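Local coordinates for endoglucanase, glycoside hydrolase family 5 protein (Cytophaga hutchinsonii, PDB 5IHS) that probably hydrolyses internal beta-1,4-glucosidic bonds of cellulose, as an endoglucanase of glycoside hydrolase family 5 that contributes to growth on crystalline cellulose, at residues Lys34-Lys38 and Gln213-Tyr217; Leu52-Phe58 and Cys81-Ala87; Asp77-Cys81 and Arg317-Arg321; Val202-Ala207 and Met240-Leu244. One frame throughout, in Å; residues are numbered along the deposited sequence.

Interaction 1 (Lys34-Lys38 and Gln213-Tyr217); sequences KLSVK and QNIMY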
loop_
_atom_site.group_PDB
_atom_site.type_symbol
_atom_site.label_atom_id
_atom_site.label_comp_id
_atom_site.label_asym_id
_atom_site.label_seq_id
_atom_site.Cartn_x
_atom_site.Cartn_y
_atom_site.Cartn_z
ATOM N N LYS A 34 12.961 11.541 4.185
ATOM C CA LYS A 34 11.645 12.020 3.787
ATOM C C LYS A 34 11.432 11.780 2.302
ATOM O O LYS A 34 12.311 12.051 1.479
ATOM C CB LYS A 34 11.550 13.522 4.055
ATOM C CG LYS A 34 11.527 13.914 5.519
ATOM C CD LYS A 34 11.533 15.438 5.667
ATOM C CE LYS A 34 11.340 15.893 7.091
ATOM N NZ LYS A 34 11.342 17.375 7.145
ATOM N N LEU A 35 10.235 11.310 1.961
ATOM C CA LEU A 35 9.853 11.010 0.591
ATOM C C LEU A 35 9.017 12.139 0.002
ATOM O O LEU A 35 8.273 12.833 0.700
ATOM C CB LEU A 35 9.046 9.713 0.539
ATOM C CG LEU A 35 9.752 8.501 1.142
ATOM C CD1 LEU A 35 8.817 7.294 1.073
ATOM C CD2 LEU A 35 11.072 8.187 0.462
ATOM N N SER A 36 9.125 12.293 -1.313
ATOM C CA SER A 36 8.342 13.281 -2.038
ATOM C C SER A 36 8.142 12.771 -3.461
ATOM O O SER A 36 8.613 11.692 -3.827
ATOM C CB SER A 36 9.009 14.656 -1.984
ATOM O OG SER A 36 10.289 14.568 -2.537
ATOM N N VAL A 37 7.429 13.550 -4.265
ATOM C CA VAL A 37 7.094 13.166 -5.631
ATOM C C VAL A 37 7.686 14.193 -6.579
ATOM O O VAL A 37 7.511 15.396 -6.372
ATOM C CB VAL A 37 5.570 13.055 -5.828
ATOM C CG1 VAL A 37 5.234 12.660 -7.264
ATOM C CG2 VAL A 37 4.971 12.052 -4.834
ATOM N N LYS A 38 8.365 13.711 -7.619
ATOM C CA LYS A 38 8.868 14.540 -8.712
ATOM C C LYS A 38 8.452 13.875 -10.019
ATOM O O LYS A 38 8.967 12.803 -10.361
ATOM C CB LYS A 38 10.389 14.655 -8.629
ATOM C CG LYS A 38 11.062 15.355 -9.801
ATOM C CD LYS A 38 10.616 16.800 -9.938
ATOM C CE LYS A 38 11.471 17.554 -10.951
ATOM N NZ LYS A 38 12.818 17.850 -10.394
ATOM N N GLN A 213 1.141 19.189 -3.760
ATOM C CA GLN A 213 2.448 18.577 -3.584
ATOM C C GLN A 213 2.353 17.139 -3.071
ATOM O O GLN A 213 1.553 16.831 -2.190
ATOM C CB GLN A 213 3.220 19.424 -2.576
ATOM C CG GLN A 213 4.652 19.009 -2.349
ATOM C CD GLN A 213 5.552 19.345 -3.524
ATOM O OE1 GLN A 213 5.362 20.367 -4.194
ATOM N NE2 GLN A 213 6.538 18.483 -3.781
ATOM N N ASN A 214 3.219 16.266 -3.609
ATOM C CA ASN A 214 3.472 14.928 -3.060
ATOM C C ASN A 214 2.218 14.053 -3.011
ATOM O O ASN A 214 1.962 13.355 -2.025
ATOM C CB ASN A 214 4.183 15.021 -1.712
ATOM C CG ASN A 214 5.545 15.646 -1.843
ATOM O OD1 ASN A 214 6.054 15.823 -2.951
ATOM N ND2 ASN A 214 6.143 15.993 -0.720
ATOM N N ILE A 215 1.480 14.046 -4.128
ATOM C CA ILE A 215 0.334 13.166 -4.350
ATOM C C ILE A 215 0.719 12.102 -5.377
ATOM O O ILE A 215 1.328 12.407 -6.413
ATOM C CB ILE A 215 -0.900 13.953 -4.839
ATOM C CG1 ILE A 215 -1.214 15.142 -3.930
ATOM C CG2 ILE A 215 -2.115 13.026 -4.977
ATOM C CD1 ILE A 215 -1.481 14.786 -2.481
ATOM N N MET A 216 0.358 10.855 -5.088
ATOM C CA MET A 216 0.474 9.746 -6.020
ATOM C C MET A 216 -0.891 9.096 -6.185
ATOM O O MET A 216 -1.824 9.362 -5.423
ATOM C CB MET A 216 1.493 8.714 -5.518
ATOM C CG MET A 216 2.869 9.304 -5.242
ATOM S SD MET A 216 4.075 8.118 -4.623
ATOM C CE MET A 216 4.614 7.365 -6.148
ATOM N N TYR A 217 -0.993 8.201 -7.169
ATOM C CA TYR A 217 -2.262 7.584 -7.538
ATOM C C TYR A 217 -2.132 6.071 -7.532
ATOM O O TYR A 217 -1.121 5.512 -7.969
ATOM C CB TYR A 217 -2.743 8.120 -8.903
ATOM C CG TYR A 217 -2.836 9.630 -8.867
ATOM C CD1 TYR A 217 -1.727 10.402 -9.134
ATOM C CD2 TYR A 217 -4.003 10.276 -8.494
ATOM C CE1 TYR A 217 -1.773 11.783 -9.045
ATOM C CE2 TYR A 217 -4.070 11.655 -8.414
ATOM C CZ TYR A 217 -2.949 12.407 -8.686
ATOM O OH TYR A 217 -3.016 13.780 -8.597
HETATM O O HOH W 1 4.985 16.800 -5.902
#
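The two segments cross almost at right angles: the CA vectors L35 to V37 and Q213 to M216 are 89° apart, and the closest CA atoms, those of V37 and N214, are 4.8 Å apart. Strand pairing is therefore excluded, and the polar link runs through a side chain. N214, whose backbone is in the left-handed region (phi 60°, psi 47°), lies just before strand 215-221, and its OD1 accepts a hydrogen bond from V37 N at 3.0 Å with an N-H...O angle of 162°. N214 OD1 also accepts a hydrogen bond from Q213 NE2 at 2.8 Å, within the same segment. Water 1 adds a second bridge, donating to V37 O at 2.9 Å and accepting from N214 N at 2.9 Å. V37 is the main apolar element: its CB points toward the other segment, and CG2 packs on M216 CG at 3.5 Å and lies 4.0 Å from I215 O. S36 CB touches N214 OD1 at 3.3 Å. The contact sets the N-terminal hairpin, strand 35-38 paired antiparallel with 41-44, against the entry to a barrel strand. M216 also touches M42 of the hairpin, while N214 ND2 bonds to T188 O, I215 packs on I179 of helix 167-185, and M216 pairs through its backbone with I191 and V193 of the neighbouring strand.

Interaction 2 (Leu52-Phe58 and Cys81-Ala87); sequences LRGMSLF and CTVVRAA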
loop_
_atom_site.group_PDB
_atom_site.type_symbol
_atom_site.label_atom_id
_atom_site.label_comp_id
_atom_site.label_asym_id
_atom_site.label_seq_id
_atom_site.Cartn_x
_atom_site.Cartn_y
_atom_site.Cartn_z
ATOM N N LEU A 52 10.010 1.318 -3.195
ATOM C CA LEU A 52 9.743 0.494 -2.029
ATOM C C LEU A 52 9.064 -0.799 -2.470
ATOM O O LEU A 52 8.352 -0.833 -3.476
ATOM C CB LEU A 52 8.826 1.241 -1.053
ATOM C CG LEU A 52 9.375 2.586 -0.567
ATOM C CD1 LEU A 52 8.367 3.277 0.339
ATOM C CD2 LEU A 52 10.726 2.451 0.142
ATOM N N ARG A 53 9.278 -1.869 -1.709
ATOM C CA ARG A 53 8.579 -3.124 -1.956
ATOM C C ARG A 53 8.299 -3.775 -0.616
ATOM O O ARG A 53 9.164 -3.781 0.269
ATOM C CB ARG A 53 9.398 -4.116 -2.785
ATOM C CG ARG A 53 9.976 -3.612 -4.086
ATOM C CD ARG A 53 10.904 -4.694 -4.650
ATOM N NE ARG A 53 11.468 -4.303 -5.928
ATOM C CZ ARG A 53 12.534 -3.535 -6.068
ATOM N NH1 ARG A 53 13.217 -3.118 -5.006
ATOM N NH2 ARG A 53 12.944 -3.216 -7.287
ATOM N N GLY A 54 7.097 -4.311 -0.464
ATOM C CA GLY A 54 6.756 -4.946 0.785
ATOM C C GLY A 54 5.458 -5.703 0.738
ATOM O O GLY A 54 5.051 -6.231 -0.310
ATOM N N MET A 55 4.820 -5.771 1.904
ATOM C CA MET A 55 3.631 -6.574 2.110
ATOM C C MET A 55 2.503 -5.733 2.677
ATOM O O MET A 55 2.721 -4.848 3.517
ATOM C CB MET A 55 3.886 -7.714 3.095
ATOM C CG MET A 55 4.835 -8.781 2.577
ATOM S SD MET A 55 4.298 -9.567 1.052
ATOM C CE MET A 55 2.839 -10.482 1.588
ATOM N N SER A 56 1.294 -6.055 2.241
ATOM C CA SER A 56 0.084 -5.574 2.882
ATOM C C SER A 56 -0.422 -6.596 3.887
ATOM O O SER A 56 -0.504 -7.795 3.595
ATOM C CB SER A 56 -1.011 -5.298 1.848
ATOM O OG SER A 56 -2.127 -4.623 2.421
ATOM N N LEU A 57 -0.829 -6.099 5.043
ATOM C CA LEU A 57 -1.710 -6.846 5.914
ATOM C C LEU A 57 -3.098 -6.901 5.276
ATOM O O LEU A 57 -3.440 -6.126 4.377
ATOM C CB LEU A 57 -1.723 -6.208 7.302
ATOM C CG LEU A 57 -0.335 -6.108 7.959
ATOM C CD1 LEU A 57 -0.369 -5.291 9.229
ATOM C CD2 LEU A 57 0.285 -7.463 8.220
ATOM N N PHE A 58 -3.900 -7.838 5.747
ATOM C CA PHE A 58 -5.272 -8.031 5.292
ATOM C C PHE A 58 -6.193 -7.164 6.147
ATOM O O PHE A 58 -5.787 -6.642 7.185
ATOM C CB PHE A 58 -5.571 -9.526 5.461
ATOM C CG PHE A 58 -6.891 -10.046 4.897
ATOM C CD1 PHE A 58 -6.958 -10.576 3.614
ATOM C CD2 PHE A 58 -8.014 -10.176 5.709
ATOM C CE1 PHE A 58 -8.135 -11.137 3.134
ATOM C CE2 PHE A 58 -9.185 -10.750 5.230
ATOM C CZ PHE A 58 -9.242 -11.230 3.952
ATOM N N CYS A 81 11.152 -6.553 3.716
ATOM C CA CYS A 81 10.244 -5.463 3.372
ATOM C C CYS A 81 10.859 -4.109 3.709
ATOM O O CYS A 81 11.390 -3.907 4.808
ATOM C CB CYS A 81 8.940 -5.585 4.157
ATOM S SG CYS A 81 7.878 -6.933 3.706
ATOM N N THR A 82 10.717 -3.157 2.785
ATOM C CA THR A 82 11.034 -1.762 3.063
ATOM C C THR A 82 9.791 -0.923 3.338
ATOM O O THR A 82 9.923 0.252 3.711
ATOM C CB THR A 82 11.868 -1.159 1.935
ATOM O OG1 THR A 82 11.147 -1.299 0.709
ATOM C CG2 THR A 82 13.231 -1.838 1.832
ATOM N N VAL A 83 8.603 -1.522 3.207
ATOM C CA VAL A 83 7.335 -0.879 3.517
ATOM C C VAL A 83 6.370 -1.981 3.949
ATOM O O VAL A 83 6.441 -3.122 3.472
ATOM C CB VAL A 83 6.810 -0.068 2.298
ATOM C CG1 VAL A 83 6.573 -0.968 1.069
ATOM C CG2 VAL A 83 5.555 0.722 2.642
ATOM N N VAL A 84 5.443 -1.622 4.840
ATOM C CA VAL A 84 4.326 -2.472 5.240
ATOM C C VAL A 84 3.063 -1.626 5.163
ATOM O O VAL A 84 3.089 -0.425 5.457
ATOM C CB VAL A 84 4.537 -3.070 6.659
ATOM C CG1 VAL A 84 4.699 -1.989 7.725
ATOM C CG2 VAL A 84 3.411 -4.023 7.040
ATOM N N ARG A 85 1.950 -2.253 4.783
ATOM C CA ARG A 85 0.665 -1.571 4.624
ATOM C C ARG A 85 -0.340 -2.079 5.646
ATOM O O ARG A 85 -0.593 -3.284 5.742
ATOM C CB ARG A 85 0.150 -1.761 3.200
ATOM C CG ARG A 85 -1.248 -1.236 2.890
ATOM C CD ARG A 85 -1.480 -1.407 1.420
ATOM N NE ARG A 85 -2.709 -0.880 0.836
ATOM C CZ ARG A 85 -3.715 -1.607 0.344
ATOM N NH1 ARG A 85 -3.814 -2.918 0.543
ATOM N NH2 ARG A 85 -4.651 -0.985 -0.356
ATOM N N ALA A 86 -0.909 -1.146 6.409
ATOM C CA ALA A 86 -1.947 -1.419 7.399
ATOM C C ALA A 86 -3.292 -1.140 6.734
ATOM O O ALA A 86 -3.624 0.018 6.471
ATOM C CB ALA A 86 -1.745 -0.537 8.629
ATOM N N ALA A 87 -4.053 -2.203 6.451
ATOM C CA ALA A 87 -5.300 -2.132 5.684
ATOM C C ALA A 87 -6.467 -2.042 6.663
ATOM O O ALA A 87 -7.087 -3.048 7.019
ATOM C CB ALA A 87 -5.424 -3.343 4.763
#
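R85 NH1 donates to S56 OG at 3.0 Å (164°), and the same arginine forms salt bridges with E156 and E248. E248 lies near the C-terminal end of the seventh strand, where family 5 enzymes carry their nucleophile, so R85 probably lines the active site. Along the backbone, R85 N to M55 O (3.0 Å) and L57 N to R85 O (2.9 Å) give the parallel pattern around S56. Toward the N-terminal end of strand 53-57, T82 N donates to R53 O at 3.0 Å and R53 N to T82 OG1 at 3.1 Å, whereas M55 N to V83 O is weak at 3.5 Å. Strands 53-57 and 83-89 are the first two of the TIM barrel, joined by helix 69-77 in a beta-alpha-beta unit; segments 53-57 and 83-87 run 17° apart. A CB on G54 would lie 1.8 Å from V83 O, which instead receives a CA-H...O contact from G54 CA at 3.3 Å. Outward, M55 CG meets C81 SG at 3.7 Å.

Interaction 3 (Asp77-Cys81 and Arg317-Arg321); sequences DDWKC and RDDLR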
loop_
_atom_site.group_PDB
_atom_site.type_symbol
_atom_site.label_atom_id
_atom_site.label_comp_id
_atom_site.label_asym_id
_atom_site.label_seq_id
_atom_site.Cartn_x
_atom_site.Cartn_y
_atom_site.Cartn_z
ATOM N N ASP A 77 13.132 -8.291 8.787
ATOM C CA ASP A 77 14.359 -9.068 8.933
ATOM C C ASP A 77 14.399 -10.273 8.004
ATOM O O ASP A 77 15.462 -10.609 7.474
ATOM C CB ASP A 77 14.510 -9.590 10.357
ATOM C CG ASP A 77 14.782 -8.504 11.377
ATOM O OD1 ASP A 77 15.121 -7.359 11.000
ATOM O OD2 ASP A 77 14.672 -8.821 12.582
ATOM N N ASP A 78 13.273 -10.960 7.825
ATOM C CA ASP A 78 13.235 -12.178 7.024
ATOM C C ASP A 78 12.695 -11.949 5.619
ATOM O O ASP A 78 13.210 -12.531 4.662
ATOM C CB ASP A 78 12.402 -13.258 7.725
ATOM C CG ASP A 78 12.412 -14.568 6.968
ATOM O OD1 ASP A 78 13.466 -15.235 6.965
ATOM O OD2 ASP A 78 11.383 -14.903 6.345
ATOM N N TRP A 79 11.651 -11.142 5.471
ATOM C CA TRP A 79 11.105 -10.871 4.150
ATOM C C TRP A 79 11.788 -9.693 3.455
ATOM O O TRP A 79 11.557 -9.485 2.263
ATOM C CB TRP A 79 9.586 -10.628 4.219
ATOM C CG TRP A 79 8.779 -11.866 4.517
ATOM C CD1 TRP A 79 8.979 -12.757 5.534
ATOM C CD2 TRP A 79 7.647 -12.343 3.787
ATOM N NE1 TRP A 79 8.046 -13.760 5.480
ATOM C CE2 TRP A 79 7.222 -13.535 4.408
ATOM C CE3 TRP A 79 6.969 -11.891 2.654
ATOM C CZ2 TRP A 79 6.149 -14.282 3.930
ATOM C CZ3 TRP A 79 5.904 -12.642 2.187
ATOM C CH2 TRP A 79 5.517 -13.820 2.821
ATOM N N LYS A 80 12.587 -8.902 4.168
ATOM C CA LYS A 80 13.277 -7.746 3.589
ATOM C C LYS A 80 12.291 -6.709 3.049
ATOM O O LYS A 80 12.575 -6.016 2.072
ATOM C CB LYS A 80 14.308 -8.154 2.531
ATOM C CG LYS A 80 15.237 -9.286 2.969
ATOM C CD LYS A 80 15.988 -9.013 4.267
ATOM C CE LYS A 80 16.922 -10.175 4.594
ATOM N NZ LYS A 80 17.612 -10.018 5.893
ATOM N N CYS A 81 11.152 -6.553 3.716
ATOM C CA CYS A 81 10.244 -5.463 3.372
ATOM C C CYS A 81 10.859 -4.109 3.709
ATOM O O CYS A 81 11.390 -3.907 4.808
ATOM C CB CYS A 81 8.940 -5.585 4.157
ATOM S SG CYS A 81 7.878 -6.933 3.706
ATOM N N ARG A 317 7.964 -13.379 -1.365
ATOM C CA ARG A 317 9.092 -13.274 -0.444
ATOM C C ARG A 317 10.415 -13.423 -1.178
ATOM O O ARG A 317 11.380 -12.692 -0.903
ATOM C CB ARG A 317 8.973 -14.323 0.664
ATOM C CG ARG A 317 10.140 -14.338 1.626
ATOM C CD ARG A 317 9.919 -15.383 2.729
ATOM N NE ARG A 317 11.087 -15.584 3.576
ATOM C CZ ARG A 317 12.105 -16.396 3.288
ATOM N NH1 ARG A 317 12.133 -17.100 2.160
ATOM N NH2 ARG A 317 13.121 -16.480 4.127
ATOM N N ASP A 318 10.488 -14.349 -2.131
ATOM C CA ASP A 318 11.727 -14.507 -2.880
ATOM C C ASP A 318 12.063 -13.235 -3.659
ATOM O O ASP A 318 13.232 -12.826 -3.714
ATOM C CB ASP A 318 11.623 -15.696 -3.833
ATOM C CG ASP A 318 11.707 -17.060 -3.133
ATOM O OD1 ASP A 318 12.010 -17.124 -1.918
ATOM O OD2 ASP A 318 11.492 -18.088 -3.836
ATOM N N ASP A 319 11.055 -12.596 -4.271
ATOM C CA ASP A 319 11.287 -11.344 -4.996
ATOM C C ASP A 319 11.759 -10.237 -4.055
ATOM O O ASP A 319 12.697 -9.501 -4.376
ATOM C CB ASP A 319 10.017 -10.948 -5.760
ATOM C CG ASP A 319 10.121 -9.587 -6.443
ATOM O OD1 ASP A 319 10.706 -9.536 -7.550
ATOM O OD2 ASP A 319 9.628 -8.571 -5.876
ATOM N N LEU A 320 11.134 -10.113 -2.880
ATOM C CA LEU A 320 11.572 -9.118 -1.897
ATOM C C LEU A 320 13.016 -9.342 -1.470
ATOM O O LEU A 320 13.807 -8.393 -1.392
ATOM C CB LEU A 320 10.671 -9.149 -0.664
ATOM C CG LEU A 320 9.245 -8.639 -0.869
ATOM C CD1 LEU A 320 8.396 -8.932 0.343
ATOM C CD2 LEU A 320 9.235 -7.167 -1.169
ATOM N N ARG A 321 13.370 -10.583 -1.139
ATOM C CA ARG A 321 14.721 -10.860 -0.670
ATOM C C ARG A 321 15.741 -10.555 -1.758
ATOM O O ARG A 321 16.806 -9.990 -1.486
ATOM C CB ARG A 321 14.798 -12.312 -0.194
ATOM C CG ARG A 321 14.110 -12.506 1.156
ATOM C CD ARG A 321 13.867 -13.963 1.539
ATOM N NE ARG A 321 15.063 -14.768 1.732
ATOM C CZ ARG A 321 15.745 -14.850 2.868
ATOM N NH1 ARG A 321 15.404 -14.134 3.935
ATOM N NH2 ARG A 321 16.796 -15.653 2.929
#
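Two arginines one helical turn apart, R317 and R321, converge on a single loop residue, D78, and engage both its carboxylate and its backbone. R317 NE donates to D78 OD2 at 2.9 Å (154°) and R317 NH2 to D78 OD1 at 3.1 Å (164°), a paired, near-planar salt bridge. R321 NH1 donates to D78 O at 2.8 Å (153°); its approach to D78 OD1, 3.8 Å, is long and out of the guanidinium plane, so it counts for charge alone. The aliphatic part of R317 does separate work: CD stands over the face of the W79 indole, 3.7 Å from the centroid of the five-membered ring and 12° off its normal, a CH-pi contact. R317 CZ is 5.5 Å from that centroid, at most a weak cation-pi attraction. In the TIM barrel this joins the turn between helix 69-77 and strand 83-89 to helix 311-329, the long helix near the C-terminus that follows the eighth strand. K80, with positive phi (62°), ends the helical run, and its NZ folds back to D77 O at 2.7 Å. On the apolar side, L320 points toward the turn: its CB is 3.1 Å from W79 O, while its CD1 lies 4.0 Å from W79 CE3, near the ring plane, and 3.9 Å from C81 SG. W79 also meets W74 and M55, and N324 ND2 bonds to K80 O.

Interaction 4 (Val202-Ala207 and Met240-Leu244); sequences VTEAAA and MGIAL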
loop_
_atom_site.group_PDB
_atom_site.type_symbol
_atom_site.label_atom_id
_atom_site.label_comp_id
_atom_site.label_asym_id
_atom_site.label_seq_id
_atom_site.Cartn_x
_atom_site.Cartn_y
_atom_site.Cartn_z
ATOM N N VAL A 202 -6.269 4.744 -13.818
ATOM C CA VAL A 202 -5.331 5.805 -13.486
ATOM C C VAL A 202 -5.309 6.899 -14.543
ATOM O O VAL A 202 -4.958 8.039 -14.232
ATOM C CB VAL A 202 -3.936 5.224 -13.177
ATOM C CG1 VAL A 202 -3.969 4.495 -11.845
ATOM C CG2 VAL A 202 -3.447 4.280 -14.277
ATOM N N THR A 203 -5.670 6.601 -15.794
ATOM C CA THR A 203 -5.680 7.667 -16.801
ATOM C C THR A 203 -6.715 8.747 -16.495
ATOM O O THR A 203 -6.549 9.892 -16.929
ATOM C CB THR A 203 -5.924 7.135 -18.211
ATOM O OG1 THR A 203 -7.169 6.424 -18.261
ATOM C CG2 THR A 203 -4.780 6.260 -18.678
ATOM N N GLU A 204 -7.799 8.415 -15.786
ATOM C CA GLU A 204 -8.791 9.442 -15.471
ATOM C C GLU A 204 -8.235 10.438 -14.461
ATOM O O GLU A 204 -8.477 11.649 -14.567
ATOM C CB GLU A 204 -10.087 8.806 -14.962
ATOM C CG GLU A 204 -10.736 7.908 -15.981
ATOM C CD GLU A 204 -12.011 7.230 -15.512
ATOM O OE1 GLU A 204 -12.268 7.177 -14.282
ATOM O OE2 GLU A 204 -12.747 6.741 -16.397
ATOM N N ALA A 205 -7.479 9.944 -13.477
ATOM C CA ALA A 205 -6.787 10.829 -12.550
ATOM C C ALA A 205 -5.716 11.630 -13.279
ATOM O O ALA A 205 -5.535 12.823 -13.011
ATOM C CB ALA A 205 -6.188 10.008 -11.403
ATOM N N ALA A 206 -5.005 10.994 -14.213
ATOM C CA ALA A 206 -3.948 11.691 -14.937
ATOM C C ALA A 206 -4.508 12.838 -15.766
ATOM O O ALA A 206 -3.819 13.848 -15.974
ATOM C CB ALA A 206 -3.188 10.712 -15.826
ATOM N N ALA A 207 -5.749 12.700 -16.248
ATOM C CA ALA A 207 -6.387 13.746 -17.038
ATOM C C ALA A 207 -6.879 14.906 -16.187
ATOM O O ALA A 207 -7.063 16.010 -16.711
ATOM C CB ALA A 207 -7.564 13.165 -17.822
ATOM N N MET A 240 1.070 11.058 -19.146
ATOM C CA MET A 240 0.337 12.262 -18.801
ATOM C C MET A 240 0.922 12.950 -17.571
ATOM O O MET A 240 0.432 14.019 -17.183
ATOM C CB MET A 240 -1.157 11.907 -18.608
ATOM C CG MET A 240 -1.891 11.311 -19.879
ATOM S SD MET A 240 -3.445 10.329 -19.662
ATOM C CE MET A 240 -4.579 11.651 -19.294
ATOM N N GLY A 241 1.939 12.353 -16.941
ATOM C CA GLY A 241 2.777 13.036 -15.969
ATOM C C GLY A 241 2.565 12.722 -14.502
ATOM O O GLY A 241 3.193 13.378 -13.657
ATOM N N ILE A 242 1.714 11.750 -14.157
ATOM C CA ILE A 242 1.475 11.439 -12.747
ATOM C C ILE A 242 2.367 10.293 -12.276
ATOM O O ILE A 242 2.970 9.572 -13.080
ATOM C CB ILE A 242 -0.016 11.175 -12.425
ATOM C CG1 ILE A 242 -0.561 9.968 -13.191
ATOM C CG2 ILE A 242 -0.859 12.425 -12.680
ATOM C CD1 ILE A 242 -1.916 9.455 -12.660
ATOM N N ALA A 243 2.447 10.129 -10.959
ATOM C CA ALA A 243 3.195 9.058 -10.323
ATOM C C ALA A 243 2.228 8.043 -9.730
ATOM O O ALA A 243 1.243 8.410 -9.078
ATOM C CB ALA A 243 4.092 9.618 -9.210
ATOM N N LEU A 244 2.519 6.768 -9.952
ATOM C CA LEU A 244 1.690 5.660 -9.502
ATOM C C LEU A 244 2.372 4.923 -8.357
ATOM O O LEU A 244 3.603 4.859 -8.285
ATOM C CB LEU A 244 1.481 4.667 -10.646
ATOM C CG LEU A 244 0.930 5.272 -11.942
ATOM C CD1 LEU A 244 0.766 4.204 -13.000
ATOM C CD2 LEU A 244 -0.395 5.991 -11.694
HETATM O O HOH W 2 -1.379 14.789 -15.401
#
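Three larger side chains from 240-244 project onto helix 202-207. The CB of A206, pointing toward the other segment, is the bump, filling the hollow between M240 CB and I242 CD1, 3.6 Å from each. I242 sends CD1 farther along the helix, to 3.7 Å from V202 O and 4.5 Å from A205 CB. At one end M240 reaches across the helix surface, so that its CE lies 3.5 Å from T203 O, 3.4 Å from A207 N and 3.7 Å from A207 CB; at the other, L244 CD2 meets V202 CG1 at 3.9 Å. Between M240 and I242 the chain turns at G241, whose positive phi (105°) closes helix 228-239 in a Schellman motif; a CB there would jam against the carbonyl oxygen of M240. Direct polar bonds between the segments are absent, but water 2 donates to both A206 O and M240 O, each at 2.7 Å. The contact lies on the outer layer of the barrel. V202 packs on E233 and A237 of helix 228-239, to which T203 OG1 also bonds through E233, while A205 and I242 both touch Y217 of strand 215-221.

Three of the contacts reach the closed eight-stranded sheet: interaction 2 pairs its first two strands, interaction 1 reaches the sixth, and interaction 4 leads into the seventh. Interaction 3 lies outside the strands, between the turn before strand 83-89 and helix 311-329. Interactions 2 and 3 share C81, their centres about 11 Å apart, with M55 SD 3.6 Å from W79 CZ3. Interactions 1 and 4, centres about 13 Å apart, meet where Y217 N lies 2.9 Å from A243 O, a probable hydrogen bond. Interactions 3 and 4 have centres about 30 Å apart. Along the chain, interaction 2 is nested within interaction 1, while 1 and 3 cross, so segments distant in sequence meet around one TIM barrel.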